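Local coordinates for protein beta chain (Acipenser persicus, PDB 6IYH) that probably carries oxygen on its haem iron, as the beta-type subunit of a four-chain sturgeon haemoglobin, at residues B[41-47]-B[56-62]; B[36-40]-B[95-101]; B[13-17]-B[113-117]. All coordinates share one frame; numbering follows the deposited sequence.

Interaction 1: B[41-47]-B[56-62]; sequences FGAFGNI and NAQVHAH. With HEM (protoporphyrin IX containing Fe), chain D.
The distal side of the globin haem pocket takes shape where Phe-41 and Phe-44, in the turn after helix 19-33, close on His-62 of helix 57-75. Phe-44 meets the histidine with the end of its ring, CZ lying 3.4 Å from His-62 CB. The two ring planes meet obliquely, at 51°. Phe-41 reaches further toward the iron: its CE1 approaches His-62 CD2 at 3.6 Å, while its CZ lies 3.4 Å from the methine carbon CHD of the porphyrin. The three rings thus form an aromatic cluster that probably helps to hold the imidazole in its rotation.

That rotation matters because His-62 NE2 is hydrogen-bonded to the water on the iron, 2.6 Å from the water oxygen. With CG anti to the backbone N (chi1 -169°), the ring swings off the helix to where this water meets its edge, in plane.

Away from the haem, Phe-44 CD2 packs on Val-59 CG2 at 3.8 Å, and the CG2 methyl of Ile-47 joins the same branch. Beyond them Asn-56 is the N-cap of helix 57-75, and its amide bonds on two sides. Its ND2 donates to Phe-44 O at 3.0 Å, almost straight (175°), from above the carbonyl plane; a weak second bond runs to Asn-46 O. Its OD1 turns the other way and accepts from Val-59 N at 3.2 Å, and weakly from Gln-58 N. One amide therefore caps the helix and ties residues 44-46 to its start. Leu-31 and Leu-27 of helix 19-33 back Phe-41 and His-62. A phenylalanine against the porphyrin beside a distal histidine over the sixth iron ligand is the hallmark of the CD corner and E helix of vertebrate globins.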
loop_
_atom_site.group_PDB
_atom_site.type_symbol
_atom_site.label_atom_id
_atom_site.label_comp_id
_atom_site.label_asym_id
_atom_site.label_seq_id
_atom_site.Cartn_x
_atom_site.Cartn_y
_atom_site.Cartn_z
ATOM N N PHE B 41 18.356 9.498 5.143
ATOM C CA PHE B 41 19.778 9.492 4.753
ATOM C C PHE B 41 20.404 10.904 4.899
ATOM O O PHE B 41 21.129 11.373 4.022
ATOM C CB PHE B 41 19.884 9.122 3.280
ATOM C CG PHE B 41 19.477 7.748 2.963
ATOM C CD1 PHE B 41 20.326 6.660 3.214
ATOM C CD2 PHE B 41 18.290 7.507 2.326
ATOM C CE1 PHE B 41 19.930 5.351 2.916
ATOM C CE2 PHE B 41 17.891 6.223 2.063
ATOM C CZ PHE B 41 18.740 5.156 2.304
ATOM N N GLY B 42 20.092 11.590 5.963
ATOM C CA GLY B 42 20.829 12.840 6.337
ATOM C C GLY B 42 22.365 12.880 6.340
ATOM O O GLY B 42 22.942 13.896 5.981
ATOM N N ALA B 43 23.005 11.791 6.739
ATOM C CA ALA B 43 24.453 11.604 6.693
ATOM C C ALA B 43 25.158 11.829 5.326
ATOM O O ALA B 43 26.391 11.863 5.246
ATOM C CB ALA B 43 24.749 10.192 7.186
ATOM N N PHE B 44 24.405 11.866 4.234
ATOM C CA PHE B 44 24.959 11.948 2.905
ATOM C C PHE B 44 25.182 13.359 2.430
ATOM O O PHE B 44 25.769 13.564 1.384
ATOM C CB PHE B 44 24.062 11.214 1.889
ATOM C CG PHE B 44 24.010 9.728 2.046
ATOM C CD1 PHE B 44 24.758 9.037 2.984
ATOM C CD2 PHE B 44 23.169 9.023 1.231
ATOM C CE1 PHE B 44 24.653 7.663 3.116
ATOM C CE2 PHE B 44 23.056 7.635 1.384
ATOM C CZ PHE B 44 23.820 6.968 2.314
ATOM N N GLY B 45 24.691 14.356 3.173
ATOM C CA GLY B 45 24.778 15.719 2.769
ATOM C C GLY B 45 23.627 16.108 1.892
ATOM O O GLY B 45 22.463 15.692 2.109
ATOM N N ASN B 46 23.930 16.910 0.886
ATOM C CA ASN B 46 22.938 17.428 0.026
ATOM C C ASN B 46 22.476 16.361 -0.979
ATOM O O ASN B 46 23.210 15.926 -1.860
ATOM C CB ASN B 46 23.396 18.692 -0.696
ATOM C CG ASN B 46 22.316 19.247 -1.631
ATOM O OD1 ASN B 46 21.078 19.035 -1.426
ATOM N ND2 ASN B 46 22.767 19.931 -2.698
ATOM N N ILE B 47 21.242 15.909 -0.753
ATOM C CA ILE B 47 20.599 14.933 -1.625
ATOM C C ILE B 47 19.222 15.440 -1.992
ATOM O O ILE B 47 18.281 14.626 -2.129
ATOM C CB ILE B 47 20.557 13.538 -1.002
ATOM C CG1 ILE B 47 19.944 13.591 0.383
ATOM C CG2 ILE B 47 21.985 12.965 -0.889
ATOM C CD1 ILE B 47 19.732 12.260 1.080
ATOM N N ASN B 56 26.502 12.312 -6.037
ATOM C CA ASN B 56 26.962 12.191 -4.680
ATOM C C ASN B 56 27.701 10.856 -4.418
ATOM O O ASN B 56 27.115 9.779 -4.369
ATOM C CB ASN B 56 25.734 12.356 -3.753
ATOM C CG ASN B 56 26.093 12.425 -2.307
ATOM O OD1 ASN B 56 26.858 11.651 -1.814
ATOM N ND2 ASN B 56 25.466 13.324 -1.590
ATOM N N ALA B 57 28.992 10.963 -4.072
ATOM C CA ALA B 57 29.831 9.783 -3.762
ATOM C C ALA B 57 29.309 8.894 -2.661
ATOM O O ALA B 57 29.450 7.689 -2.745
ATOM C CB ALA B 57 31.288 10.243 -3.463
ATOM N N GLN B 58 28.675 9.456 -1.636
ATOM C CA GLN B 58 28.095 8.679 -0.572
ATOM C C GLN B 58 26.876 7.931 -0.994
ATOM O O GLN B 58 26.699 6.821 -0.522
ATOM C CB GLN B 58 27.786 9.504 0.666
ATOM C CG GLN B 58 29.104 9.963 1.242
ATOM C CD GLN B 58 28.911 10.922 2.367
ATOM O OE1 GLN B 58 28.759 10.488 3.503
ATOM N NE2 GLN B 58 29.005 12.262 2.077
ATOM N N VAL B 59 26.107 8.543 -1.875
ATOM C CA VAL B 59 24.970 7.769 -2.448
ATOM C C VAL B 59 25.492 6.550 -3.208
ATOM O O VAL B 59 24.981 5.436 -3.081
ATOM C CB VAL B 59 24.140 8.677 -3.344
ATOM C CG1 VAL B 59 23.030 7.868 -4.025
ATOM C CG2 VAL B 59 23.468 9.731 -2.486
ATOM N N HIS B 60 26.470 6.782 -4.069
ATOM C CA HIS B 60 27.064 5.690 -4.802
ATOM C C HIS B 60 27.580 4.610 -3.876
ATOM O O HIS B 60 27.318 3.393 -4.104
ATOM C CB HIS B 60 28.173 6.137 -5.694
ATOM C CG HIS B 60 27.797 7.255 -6.616
ATOM N ND1 HIS B 60 28.734 8.152 -7.084
ATOM C CD2 HIS B 60 26.600 7.714 -7.047
ATOM C CE1 HIS B 60 28.133 9.051 -7.846
ATOM N NE2 HIS B 60 26.843 8.762 -7.888
ATOM N N ALA B 61 28.356 4.973 -2.837
ATOM C CA ALA B 61 28.856 3.972 -1.937
ATOM C C ALA B 61 27.763 3.178 -1.220
ATOM O O ALA B 61 27.824 1.928 -1.011
ATOM C CB ALA B 61 29.818 4.625 -0.914
ATOM N N HIS B 62 26.735 3.887 -0.803
ATOM C CA HIS B 62 25.648 3.229 -0.114
ATOM C C HIS B 62 24.849 2.283 -1.016
ATOM O O HIS B 62 24.462 1.183 -0.620
ATOM C CB HIS B 62 24.671 4.192 0.598
ATOM C CG HIS B 62 23.759 3.453 1.493
ATOM N ND1 HIS B 62 24.241 2.750 2.585
ATOM C CD2 HIS B 62 22.423 3.167 1.403
ATOM C CE1 HIS B 62 23.253 2.068 3.121
ATOM N NE2 HIS B 62 22.131 2.327 2.451
HETATM C CHA HEM D . 21.716 0.907 5.931
HETATM C CHB HEM D . 20.465 -2.862 3.234
HETATM C CHC HEM D . 16.392 -0.521 2.002
HETATM C CHD HEM D . 17.618 3.174 4.848
HETATM C C1A HEM D . 21.670 -0.321 5.313
HETATM C C2A HEM D . 22.765 -1.238 5.348
HETATM C C3A HEM D . 22.436 -2.268 4.588
HETATM C C4A HEM D . 21.152 -2.012 4.036
HETATM C CMA HEM D . 23.287 -3.511 4.322
HETATM C CAA HEM D . 24.066 -1.109 6.120
HETATM C CBA HEM D . 23.917 -1.827 7.459
HETATM C CGA HEM D . 25.169 -1.801 8.325
HETATM O O1A HEM D . 25.612 -0.740 8.812
HETATM O O2A HEM D . 25.773 -2.856 8.587
HETATM C C1B HEM D . 19.226 -2.551 2.637
HETATM C C2B HEM D . 18.507 -3.428 1.753
HETATM C C3B HEM D . 17.407 -2.723 1.358
HETATM C C4B HEM D . 17.396 -1.480 2.118
HETATM C CMB HEM D . 18.901 -4.804 1.191
HETATM C CAB HEM D . 16.297 -3.054 0.439
HETATM C CBB HEM D . 16.354 -4.050 -0.463
HETATM C C1C HEM D . 16.355 0.720 2.591
HETATM C C2C HEM D . 15.336 1.739 2.469
HETATM C C3C HEM D . 15.693 2.790 3.301
HETATM C C4C HEM D . 16.909 2.378 4.008
HETATM C CMC HEM D . 14.266 1.631 1.441
HETATM C CAC HEM D . 15.079 4.127 3.499
HETATM C CBC HEM D . 14.094 4.549 2.692
HETATM C C1D HEM D . 18.903 2.842 5.314
HETATM C C2D HEM D . 19.671 3.779 6.114
HETATM C C3D HEM D . 20.802 3.155 6.475
HETATM C C4D HEM D . 20.692 1.854 5.814
HETATM C CMD HEM D . 19.216 5.167 6.572
HETATM C CAD HEM D . 21.969 3.701 7.285
HETATM C CBD HEM D . 22.754 4.587 6.274
HETATM C CGD HEM D . 24.016 5.265 6.783
HETATM O O1D HEM D . 25.124 4.705 6.713
HETATM O O2D HEM D . 23.947 6.422 7.191
HETATM N NA HEM D . 20.718 -0.803 4.518
HETATM N NB HEM D . 18.495 -1.442 2.894
HETATM N NC HEM D . 17.247 1.145 3.566
HETATM N ND HEM D . 19.497 1.636 5.134
HETATM FE FE HEM D . 19.000 0.137 4.084
HETATM O O HOH W 1 19.791 1.087 2.409
#

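Interaction 2: B[36-40]-B[95-101]; sequences WTQRY and LHVDPDN. With HEM (protoporphyrin IX containing Fe), chain D.
Tyr-40 plugs directly into the bend formed by residues 95-101, and its hydroxyl receives the backbone N-H of Asp-98. This bond, from Asp-98 N to Tyr-40 OH, measures 3.2 Å and is nearly linear at 175°. Tyr-40 CE1 lies 3.5 Å from His-96 O, which sits at the ring edge near its plane, while Val-97 CA approaches the ring obliquely and Val-97 CG2 packs near Tyr-40 CD1. Tyr-40 CD2 lies 3.6 Å from the haem vinyl carbon CBC. With CG set beside the backbone N and opposite the carbonyl carbon (chi1 -61°), the ring projects between the bend and this vinyl group.

Leu-95 joins the haem contact from the other segment, its CD1 branch 3.3 Å from porphyrin carbon C2D. Thr-37 and Asn-101 lie alongside one another, their side chains running opposite ways, with Thr-37 CG2 3.4 Å from Asn-101 OD1. That oxygen is satisfied by a bridging water, which donates to Asn-101 OD1 at 2.9 Å. Trp-36 NE1 donates a weak hydrogen bond to the same water.

A second shell sets these groups in place. Arg-39 CG lies over one face of the tyrosine ring. Asp-98 OD1 accepts from Asp-100 N at 2.8 Å, capping the turn that leads into helix 100-117. Tyr-144 is hydrogen-bonded through its hydroxyl to Val-97 O, and Val-97 also has a backbone bond to His-91.

Both polar ends face another protein chain, where the Tyr-40 hydroxyl and Asn-101 ND2 are each hydrogen-bonded to an acidic side chain. Since Tyr-40 accepts from the Asp-98 amide, it probably spends its own proton on that carboxylate. One phenol thus touches the haem, the bend and the subunit interface, a chemistry consistent with the communication between haem and interface familiar in haemoglobins.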
loop_
_atom_site.group_PDB
_atom_site.type_symbol
_atom_site.label_atom_id
_atom_site.label_comp_id
_atom_site.label_asym_id
_atom_site.label_seq_id
_atom_site.Cartn_x
_atom_site.Cartn_y
_atom_site.Cartn_z
ATOM N N TRP B 36 10.878 11.763 -0.348
ATOM C CA TRP B 36 10.712 11.670 1.075
ATOM C C TRP B 36 11.651 10.720 1.729
ATOM O O TRP B 36 11.991 10.923 2.881
ATOM C CB TRP B 36 9.303 11.350 1.452
ATOM C CG TRP B 36 8.704 10.148 0.774
ATOM C CD1 TRP B 36 8.777 8.841 1.194
ATOM C CD2 TRP B 36 7.960 10.142 -0.427
ATOM N NE1 TRP B 36 8.118 8.047 0.333
ATOM C CE2 TRP B 36 7.606 8.801 -0.680
ATOM C CE3 TRP B 36 7.586 11.132 -1.354
ATOM C CZ2 TRP B 36 6.836 8.444 -1.726
ATOM C CZ3 TRP B 36 6.856 10.772 -2.409
ATOM C CH2 TRP B 36 6.522 9.420 -2.626
ATOM N N THR B 37 12.172 9.753 0.966
ATOM C CA THR B 37 13.134 8.863 1.492
ATOM C C THR B 37 14.454 9.537 1.834
ATOM O O THR B 37 15.207 8.941 2.581
ATOM C CB THR B 37 13.420 7.663 0.508
ATOM O OG1 THR B 37 13.928 8.123 -0.748
ATOM C CG2 THR B 37 12.111 6.849 0.275
ATOM N N GLN B 38 14.707 10.724 1.281
ATOM C CA GLN B 38 15.871 11.511 1.585
ATOM C C GLN B 38 15.980 11.767 3.123
ATOM O O GLN B 38 17.115 11.888 3.647
ATOM C CB GLN B 38 15.920 12.822 0.802
ATOM C CG GLN B 38 16.095 12.729 -0.726
ATOM C CD GLN B 38 15.605 13.946 -1.435
ATOM O OE1 GLN B 38 15.528 15.029 -0.814
ATOM N NE2 GLN B 38 15.257 13.832 -2.708
ATOM N N ARG B 39 14.851 11.773 3.826
ATOM C CA ARG B 39 14.874 12.047 5.267
ATOM C C ARG B 39 15.653 10.996 6.024
ATOM O O ARG B 39 16.142 11.267 7.131
ATOM C CB ARG B 39 13.470 12.132 5.870
ATOM C CG ARG B 39 12.742 10.792 6.111
ATOM C CD ARG B 39 11.401 10.918 6.846
ATOM N NE ARG B 39 11.560 11.502 8.153
ATOM C CZ ARG B 39 11.981 10.853 9.236
ATOM N NH1 ARG B 39 12.314 9.578 9.182
ATOM N NH2 ARG B 39 12.051 11.481 10.403
ATOM N N TYR B 40 15.707 9.775 5.492
ATOM C CA TYR B 40 16.334 8.700 6.257
ATOM C C TYR B 40 17.853 8.754 6.102
ATOM O O TYR B 40 18.533 8.189 6.910
ATOM C CB TYR B 40 15.798 7.370 5.848
ATOM C CG TYR B 40 14.317 7.148 6.048
ATOM C CD1 TYR B 40 13.781 6.806 7.285
ATOM C CD2 TYR B 40 13.442 7.286 4.985
ATOM C CE1 TYR B 40 12.428 6.552 7.475
ATOM C CE2 TYR B 40 12.057 6.995 5.152
ATOM C CZ TYR B 40 11.541 6.664 6.423
ATOM O OH TYR B 40 10.191 6.344 6.622
ATOM N N LEU B 95 16.303 2.820 12.572
ATOM C CA LEU B 95 16.135 3.794 11.471
ATOM C C LEU B 95 14.682 4.224 11.292
ATOM O O LEU B 95 14.427 5.264 10.673
ATOM C CB LEU B 95 16.646 3.218 10.167
ATOM C CG LEU B 95 18.123 2.770 10.175
ATOM C CD1 LEU B 95 18.427 2.306 8.754
ATOM C CD2 LEU B 95 19.108 3.861 10.536
ATOM N N HIS B 96 13.771 3.417 11.800
ATOM C CA HIS B 96 12.348 3.672 11.727
ATOM C C HIS B 96 11.867 3.776 10.271
ATOM O O HIS B 96 10.984 4.590 9.961
ATOM C CB HIS B 96 11.949 4.932 12.485
ATOM C CG HIS B 96 12.637 5.074 13.821
ATOM N ND1 HIS B 96 12.272 4.351 14.930
ATOM C CD2 HIS B 96 13.679 5.843 14.190
ATOM C CE1 HIS B 96 13.086 4.647 15.935
ATOM N NE2 HIS B 96 13.954 5.540 15.511
ATOM N N VAL B 97 12.387 2.897 9.414
ATOM C CA VAL B 97 12.006 3.066 7.956
ATOM C C VAL B 97 10.634 2.432 7.741
ATOM O O VAL B 97 10.391 1.260 8.091
ATOM C CB VAL B 97 13.005 2.349 7.068
ATOM C CG1 VAL B 97 12.531 2.312 5.602
ATOM C CG2 VAL B 97 14.408 2.919 7.167
ATOM N N ASP B 98 9.643 3.215 7.231
ATOM C CA ASP B 98 8.375 2.605 6.896
ATOM C C ASP B 98 8.558 1.546 5.810
ATOM O O ASP B 98 9.208 1.835 4.790
ATOM C CB ASP B 98 7.349 3.598 6.408
ATOM C CG ASP B 98 5.999 2.965 6.179
ATOM O OD1 ASP B 98 5.782 2.200 5.187
ATOM O OD2 ASP B 98 5.117 3.211 6.979
ATOM N N PRO B 99 8.047 0.341 6.050
ATOM C CA PRO B 99 8.345 -0.779 5.132
ATOM C C PRO B 99 7.838 -0.610 3.703
ATOM O O PRO B 99 8.317 -1.317 2.812
ATOM C CB PRO B 99 7.645 -1.968 5.768
ATOM C CG PRO B 99 7.295 -1.546 7.145
ATOM C CD PRO B 99 7.298 -0.085 7.270
ATOM N N ASP B 100 6.897 0.325 3.449
ATOM C CA ASP B 100 6.530 0.580 2.055
ATOM C C ASP B 100 7.690 1.022 1.220
ATOM O O ASP B 100 7.744 0.744 0.053
ATOM C CB ASP B 100 5.465 1.687 1.974
ATOM C CG ASP B 100 4.095 1.205 2.379
ATOM O OD1 ASP B 100 3.914 0.028 2.707
ATOM O OD2 ASP B 100 3.185 2.008 2.299
ATOM N N ASN B 101 8.689 1.642 1.837
ATOM C CA ASN B 101 9.853 2.040 1.109
ATOM C C ASN B 101 10.723 0.862 0.615
ATOM O O ASN B 101 11.402 1.049 -0.409
ATOM C CB ASN B 101 10.672 2.958 1.928
ATOM C CG ASN B 101 9.917 4.216 2.277
ATOM O OD1 ASN B 101 9.544 4.942 1.378
ATOM N ND2 ASN B 101 9.742 4.480 3.555
HETATM C CHA HEM D . 21.716 0.907 5.931
HETATM C CHB HEM D . 20.465 -2.862 3.234
HETATM C CHC HEM D . 16.392 -0.521 2.002
HETATM C CHD HEM D . 17.618 3.174 4.848
HETATM C C1A HEM D . 21.670 -0.321 5.313
HETATM C C2A HEM D . 22.765 -1.238 5.348
HETATM C C3A HEM D . 22.436 -2.268 4.588
HETATM C C4A HEM D . 21.152 -2.012 4.036
HETATM C CMA HEM D . 23.287 -3.511 4.322
HETATM C CAA HEM D . 24.066 -1.109 6.120
HETATM C CBA HEM D . 23.917 -1.827 7.459
HETATM C CGA HEM D . 25.169 -1.801 8.325
HETATM O O1A HEM D . 25.612 -0.740 8.812
HETATM O O2A HEM D . 25.773 -2.856 8.587
HETATM C C1B HEM D . 19.226 -2.551 2.637
HETATM C C2B HEM D . 18.507 -3.428 1.753
HETATM C C3B HEM D . 17.407 -2.723 1.358
HETATM C C4B HEM D . 17.396 -1.480 2.118
HETATM C CMB HEM D . 18.901 -4.804 1.191
HETATM C CAB HEM D . 16.297 -3.054 0.439
HETATM C CBB HEM D . 16.354 -4.050 -0.463
HETATM C C1C HEM D . 16.355 0.720 2.591
HETATM C C2C HEM D . 15.336 1.739 2.469
HETATM C C3C HEM D . 15.693 2.790 3.301
HETATM C C4C HEM D . 16.909 2.378 4.008
HETATM C CMC HEM D . 14.266 1.631 1.441
HETATM C CAC HEM D . 15.079 4.127 3.499
HETATM C CBC HEM D . 14.094 4.549 2.692
HETATM C C1D HEM D . 18.903 2.842 5.314
HETATM C C2D HEM D . 19.671 3.779 6.114
HETATM C C3D HEM D . 20.802 3.155 6.475
HETATM C C4D HEM D . 20.692 1.854 5.814
HETATM C CMD HEM D . 19.216 5.167 6.572
HETATM C CAD HEM D . 21.969 3.701 7.285
HETATM C CBD HEM D . 22.754 4.587 6.274
HETATM C CGD HEM D . 24.016 5.265 6.783
HETATM O O1D HEM D . 25.124 4.705 6.713
HETATM O O2D HEM D . 23.947 6.422 7.191
HETATM N NA HEM D . 20.718 -0.803 4.518
HETATM N NB HEM D . 18.495 -1.442 2.894
HETATM N NC HEM D . 17.247 1.145 3.566
HETATM N ND HEM D . 19.497 1.636 5.134
HETATM FE FE HEM D . 19.000 0.137 4.084
HETATM O O HOH W 2 6.868 5.727 2.005
HETATM O O HOH W 1 19.791 1.087 2.409
#

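Interaction 3: B[13-17]-B[113-117]; sequences LWAKV and LAATF
Leu-13 lies over one face of the Phe-117 ring, and from this CH-pi contact the packing spreads outward and thins. Leu-13 CG stands 4.0 Å from the ring centroid of Phe-117, only 16° off the ring normal. Leu-13 CD2 slips toward the rim and comes to 3.6 Å from Phe-117 CE2. Leucine can do this because its CG is anti to the backbone N (chi1 -170°), which carries both branches across the gap between the segments. The opposite face of the ring is occupied by Thr-116 CG2, so the phenyl is held from both sides. Leu-113 completes the apolar patch: its CD2 touches Leu-13 CD2 at 4.0 Å and, more distantly, Val-17 CG2.

The other flank is looser. After Leu-13 the chain makes a type I turn from Trp-14 to Val-17, closed by the backbone bond from Val-17 N to Trp-14 O at 3.0 Å. The turn brings two residues to the rim of the phenyl. Val-17 meets it with CG2, 4.0 Å from Phe-117 CE2, crossing at about a right angle. Of the Lys-16 side chain, CB makes the closest approach, 3.8 Å from Phe-117 CE1 and in the ring plane; the rest runs on extended, leading its ammonium group away from the contact on the exposed side. No hydrogen bond joins the segments; the contact rests on apolar packing and the CH-pi approach.

The contact thus fastens the end of helix 4-14 to the end of helix 100-117. Tyr-121, together with Val-125 and Trp-129 of helix 123-142, packs against Leu-13. Trp-14 also touches Trp-129 and reaches Leu-67, Val-70 and Ile-74 of helix 57-75, and Val-22 of helix 19-33 lies against Val-17 and Thr-116, with helices and their connecting turns as the whole framework.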
loop_
_atom_site.group_PDB
_atom_site.type_symbol
_atom_site.label_atom_id
_atom_site.label_comp_id
_atom_site.label_asym_id
_atom_site.label_seq_id
_atom_site.Cartn_x
_atom_site.Cartn_y
_atom_site.Cartn_z
ATOM N N LEU B 13 22.021 -13.991 -13.952
ATOM C CA LEU B 13 21.981 -12.545 -14.098
ATOM C C LEU B 13 22.894 -11.909 -13.070
ATOM O O LEU B 13 23.588 -10.946 -13.398
ATOM C CB LEU B 13 20.518 -12.043 -13.934
ATOM C CG LEU B 13 20.362 -10.572 -14.321
ATOM C CD1 LEU B 13 18.947 -10.198 -14.790
ATOM C CD2 LEU B 13 20.524 -9.707 -13.078
ATOM N N TRP B 14 22.935 -12.430 -11.847
ATOM C CA TRP B 14 23.737 -11.872 -10.760
ATOM C C TRP B 14 25.197 -11.891 -11.118
ATOM O O TRP B 14 25.945 -10.953 -10.813
ATOM C CB TRP B 14 23.547 -12.576 -9.451
ATOM C CG TRP B 14 24.209 -11.927 -8.340
ATOM C CD1 TRP B 14 25.249 -12.356 -7.607
ATOM C CD2 TRP B 14 23.871 -10.607 -7.812
ATOM N NE1 TRP B 14 25.603 -11.411 -6.697
ATOM C CE2 TRP B 14 24.758 -10.349 -6.768
ATOM C CE3 TRP B 14 22.923 -9.632 -8.168
ATOM C CZ2 TRP B 14 24.739 -9.134 -6.029
ATOM C CZ3 TRP B 14 22.856 -8.459 -7.380
ATOM C CH2 TRP B 14 23.753 -8.235 -6.363
ATOM N N ALA B 15 25.602 -12.944 -11.829
ATOM C CA ALA B 15 27.020 -13.046 -12.203
ATOM C C ALA B 15 27.477 -11.926 -13.130
ATOM O O ALA B 15 28.703 -11.711 -13.281
ATOM C CB ALA B 15 27.274 -14.399 -12.846
ATOM N N LYS B 16 26.554 -11.177 -13.748
ATOM C CA LYS B 16 26.887 -10.090 -14.622
ATOM C C LYS B 16 26.514 -8.722 -13.995
ATOM O O LYS B 16 26.615 -7.741 -14.688
ATOM C CB LYS B 16 26.141 -10.185 -15.929
ATOM C CG LYS B 16 26.443 -11.444 -16.708
ATOM C CD LYS B 16 25.742 -11.427 -18.058
ATOM C CE LYS B 16 26.586 -12.331 -18.951
ATOM N NZ LYS B 16 25.868 -12.726 -20.186
ATOM N N VAL B 17 26.073 -8.703 -12.745
ATOM C CA VAL B 17 25.678 -7.374 -12.131
ATOM C C VAL B 17 26.934 -6.661 -11.573
ATOM O O VAL B 17 27.619 -7.183 -10.714
ATOM C CB VAL B 17 24.642 -7.582 -11.001
ATOM C CG1 VAL B 17 24.549 -6.353 -10.091
ATOM C CG2 VAL B 17 23.281 -7.942 -11.620
ATOM N N LEU B 113 17.545 -3.194 -13.384
ATOM C CA LEU B 113 17.976 -4.437 -14.026
ATOM C C LEU B 113 17.430 -4.434 -15.457
ATOM O O LEU B 113 18.139 -4.783 -16.363
ATOM C CB LEU B 113 17.471 -5.676 -13.320
ATOM C CG LEU B 113 18.059 -5.868 -11.929
ATOM C CD1 LEU B 113 17.428 -7.040 -11.252
ATOM C CD2 LEU B 113 19.570 -6.003 -11.941
ATOM N N ALA B 114 16.161 -4.063 -15.648
ATOM C CA ALA B 114 15.598 -3.903 -17.052
ATOM C C ALA B 114 16.438 -2.990 -17.922
ATOM O O ALA B 114 16.799 -3.311 -19.086
ATOM C CB ALA B 114 14.166 -3.411 -16.974
ATOM N N ALA B 115 16.773 -1.808 -17.401
ATOM C CA ALA B 115 17.585 -0.819 -18.147
ATOM C C ALA B 115 18.984 -1.389 -18.482
ATOM O O ALA B 115 19.502 -1.139 -19.610
ATOM C CB ALA B 115 17.677 0.492 -17.374
ATOM N N THR B 116 19.533 -2.153 -17.555
ATOM C CA THR B 116 20.873 -2.652 -17.650
ATOM C C THR B 116 20.952 -3.848 -18.619
ATOM O O THR B 116 21.954 -3.977 -19.358
ATOM C CB THR B 116 21.387 -3.078 -16.246
ATOM O OG1 THR B 116 21.459 -1.900 -15.381
ATOM C CG2 THR B 116 22.787 -3.703 -16.295
ATOM N N PHE B 117 19.961 -4.739 -18.598
ATOM C CA PHE B 117 20.026 -6.021 -19.319
ATOM C C PHE B 117 19.209 -6.044 -20.581
ATOM O O PHE B 117 19.459 -6.944 -21.429
ATOM C CB PHE B 117 19.728 -7.187 -18.386
ATOM C CG PHE B 117 20.824 -7.430 -17.422
ATOM C CD1 PHE B 117 21.977 -8.179 -17.816
ATOM C CD2 PHE B 117 20.770 -6.923 -16.129
ATOM C CE1 PHE B 117 23.014 -8.346 -16.903
ATOM C CE2 PHE B 117 21.764 -7.145 -15.227
ATOM C CZ PHE B 117 22.936 -7.823 -15.640
#

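Followed from the N terminus, the chain opens its three contacts in one order and closes them in the reverse. Residues 13-17 begin interaction 3, residues 36-40 interaction 2, and residues 41-47 interaction 1. Interaction 1 closes first, at 56-62, after a short helical excursion; interaction 2 follows at 95-101 and interaction 3 at 113-117. The loops therefore nest without crossing. Interactions 1 and 2 use adjoining pieces of one connection, touch through Ile-47 and Gln-38, and share the haem and its iron-bound water. Interaction 3 lies across the chain's centre from interaction 2, although both use helix 100-117, and joins the first helix to that helix's far end.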